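Local structure of major mite allergen Der p 23 (Dermatophagoides pteronyssinus, 4ZCE) at residues D35-G38 against N39-W42. The protein is a peritrophin-like major house dust mite allergen that is bound by IgE and does not bind chitin in vitro. Residues are numbered along the deposited sequence; the frame is centred on the assembly and turned at random. Where two conformers were deposited one is given.
Sequences DCPG and NTRW. With EDO (1,2-ethanediol), chain C.
Pro-37 and Thr-40 close a type II' beta turn, the backbone N of Thr-40 donating to Pro-37 O at 3.0 Å, with Gly-38 and Asn-39 at the two corners. The turn illustrates how one carbonyl can fix both the backbone and a side chain of the residue that ends it. Thr-40 OG1 also donates to Pro-37 O, at 2.7 Å, lying in the carbonyl plane on a lone pair, whereas the backbone donor is tilted 23° from that plane. Thr-40 can reach back because its chi1 of 65° sets OG1 between the backbone N and the carbonyl carbon; the hydroxyl bond holds the side chain in this rotation, and Pro-37 O is gripped by two donors from one residue. The same oxygen lies 3.3 Å from Pro-37 CD and also touches Cys-36 CB. Gly-38 occupies the first corner with phi 58°, a positive value that suits glycine, and its N is hydrogen-bonded to Thr-48 OG1 of the second subunit. A water molecule lies within hydrogen-bonding distance of two carbonyls, Gly-38 O and Thr-40 O, the latter at 2.7 Å. Farther along, Cys-36 SG lies near the plane of the Trp-42 indole, at its edge, 4.2 Å from CE3, while the ring itself stacks with Phe-23. At the other end, Asp-35 OD2 accepts a hydrogen bond from O2 of a 1,2-ethanediol molecule, probably from the crystallisation liquor. Pro-37, Thr-40 and Trp-42 all touch Cys-49, to which Cys-36 is joined by a disulfide. The tight turn thus belongs to the link between strands 30-35 and 42-43, where a disulfide ties the larger antiparallel sheet to the small C-terminal hairpin in the cystine-bridged fold of the peritrophin-A (type-2 chitin-binding) domain.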
ATOM      1  N   ASP A  35       2.640  -1.424   6.337  1.00 12.05           N
ATOM      2  CA  ASP A  35       1.300  -2.022   6.386  1.00 13.01           C
ATOM      3  C   ASP A  35       0.514  -1.713   5.129  1.00 12.15           C
ATOM      4  O   ASP A  35       0.561  -0.599   4.625  1.00 15.86           O
ATOM      5  CB  ASP A  35       0.508  -1.440   7.553  1.00 15.42           C
ATOM      6  CG  ASP A  35       1.141  -1.734   8.888  1.00 24.51           C
ATOM      7  OD1 ASP A  35       1.225  -2.918   9.245  1.00 21.06           O
ATOM      8  OD2 ASP A  35       1.533  -0.777   9.589  1.00 37.66           O
ATOM      9  N   CYS A  36      -0.232  -2.695   4.635  1.00 10.36           N
ATOM     10  CA  CYS A  36      -1.232  -2.427   3.613  1.00 11.25           C
ATOM     11  C   CYS A  36      -2.430  -1.756   4.264  1.00 10.98           C
ATOM     12  O   CYS A  36      -2.729  -2.008   5.431  1.00 13.96           O
ATOM     13  CB  CYS A  36      -1.695  -3.715   2.945  1.00  9.32           C
ATOM     14  SG  CYS A  36      -0.504  -4.392   1.754  1.00 14.63           S
ATOM     15  N   PRO A  37      -3.174  -0.950   3.492  1.00  9.67           N
ATOM     16  CA  PRO A  37      -4.313  -0.202   4.043  1.00  9.59           C
ATOM     17  C   PRO A  37      -5.617  -1.004   4.040  1.00 12.17           C
ATOM     18  O   PRO A  37      -5.773  -1.936   3.259  1.00 11.75           O
ATOM     19  CB  PRO A  37      -4.447   0.964   3.071  1.00 11.94           C
ATOM     20  CG  PRO A  37      -4.000   0.374   1.771  1.00 12.61           C
ATOM     21  CD  PRO A  37      -2.871  -0.539   2.112  1.00 10.21           C
ATOM     22  N   GLY A  38      -6.573  -0.607   4.870  1.00 13.51           N
ATOM     23  CA  GLY A  38      -7.841  -1.323   4.936  1.00 14.44           C
ATOM     24  C   GLY A  38      -7.612  -2.779   5.281  1.00 14.01           C
ATOM     25  O   GLY A  38      -6.813  -3.088   6.164  1.00 16.53           O
ATOM     26  N   ASN A  39      -8.314  -3.669   4.594  0.60 15.96           N
ATOM     27  CA  ASN A  39      -8.082  -5.099   4.773  0.60 20.66           C
ATOM     28  C   ASN A  39      -7.304  -5.677   3.605  0.60 23.89           C
ATOM     29  O   ASN A  39      -7.321  -6.893   3.386  0.60 20.84           O
ATOM     30  CB  ASN A  39      -9.408  -5.855   4.920  0.60 20.81           C
ATOM     31  CG  ASN A  39     -10.111  -5.557   6.230  0.60 14.52           C
ATOM     32  OD1 ASN A  39      -9.498  -5.084   7.194  0.60 22.16           O
ATOM     33  ND2 ASN A  39     -11.412  -5.852   6.277  0.60 15.44           N
ATOM     34  N   THR A  40      -6.640  -4.820   2.837  1.00 13.08           N
ATOM     35  CA  THR A  40      -5.906  -5.323   1.685  1.00 12.14           C
ATOM     36  C   THR A  40      -4.708  -6.151   2.105  1.00 11.76           C
ATOM     37  O   THR A  40      -4.243  -6.076   3.244  1.00 12.62           O
ATOM     38  CB  THR A  40      -5.458  -4.206   0.692  1.00 11.32           C
ATOM     39  OG1 THR A  40      -4.510  -3.329   1.312  1.00 10.79           O
ATOM     40  CG2 THR A  40      -6.660  -3.410   0.216  1.00 11.10           C
ATOM     41  N   ARG A  41      -4.209  -6.931   1.144  1.00 13.24           N
ATOM     42  CA  ARG A  41      -3.118  -7.869   1.363  1.00 12.51           C
ATOM     43  C   ARG A  41      -2.050  -7.673   0.296  1.00 11.11           C
ATOM     44  O   ARG A  41      -2.347  -7.261  -0.823  1.00 12.95           O
ATOM     45  CB  ARG A  41      -3.647  -9.309   1.323  1.00 14.72           C
ATOM     46  CG  ARG A  41      -4.380  -9.730   2.588  1.00 15.88           C
ATOM     47  CD  ARG A  41      -4.930 -11.153   2.500  1.00 21.61           C
ATOM     48  NE  ARG A  41      -5.631 -11.529   3.732  1.00 19.82           N
ATOM     49  CZ  ARG A  41      -5.654 -12.756   4.250  1.00 26.72           C
ATOM     50  NH1 ARG A  41      -5.012 -13.758   3.658  1.00 27.68           N
ATOM     51  NH2 ARG A  41      -6.313 -12.976   5.377  1.00 30.35           N
ATOM     52  N   TRP A  42      -0.802  -7.983   0.644  1.00 11.22           N
ATOM     53  CA  TRP A  42       0.315  -7.762  -0.259  1.00  8.63           C
ATOM     54  C   TRP A  42       0.220  -8.715  -1.422  1.00 12.75           C
ATOM     55  O   TRP A  42      -0.023  -9.908  -1.233  1.00 15.15           O
ATOM     56  CB  TRP A  42       1.645  -7.975   0.451  1.00 13.35           C
ATOM     57  CG  TRP A  42       2.774  -7.707  -0.455  1.00 11.71           C
ATOM     58  CD1 TRP A  42       3.655  -8.610  -0.956  1.00 14.56           C
ATOM     59  CD2 TRP A  42       3.117  -6.444  -1.033  1.00 10.46           C
ATOM     60  NE1 TRP A  42       4.544  -7.988  -1.801  1.00 13.89           N
ATOM     61  CE2 TRP A  42       4.239  -6.653  -1.857  1.00 13.74           C
ATOM     62  CE3 TRP A  42       2.595  -5.154  -0.918  1.00 13.71           C
ATOM     63  CZ2 TRP A  42       4.836  -5.627  -2.565  1.00 15.31           C
ATOM     64  CZ3 TRP A  42       3.194  -4.141  -1.612  1.00 12.67           C
ATOM     65  CH2 TRP A  42       4.309  -4.378  -2.423  1.00 14.13           C
TER
HETATM   66  C1  EDO C 101       4.484  -2.870  10.469  1.00 38.73           C
HETATM   67  O1  EDO C 101       4.987  -3.900  11.302  1.00 39.72           O
HETATM   68  C2  EDO C 101       3.597  -2.104  11.406  1.00 42.75           C
HETATM   69  O2  EDO C 101       3.891  -0.745  11.179  1.00 48.35           O
HETATM   70  O   HOH W   1      -4.491  -4.884   5.658  1.00 18.43           O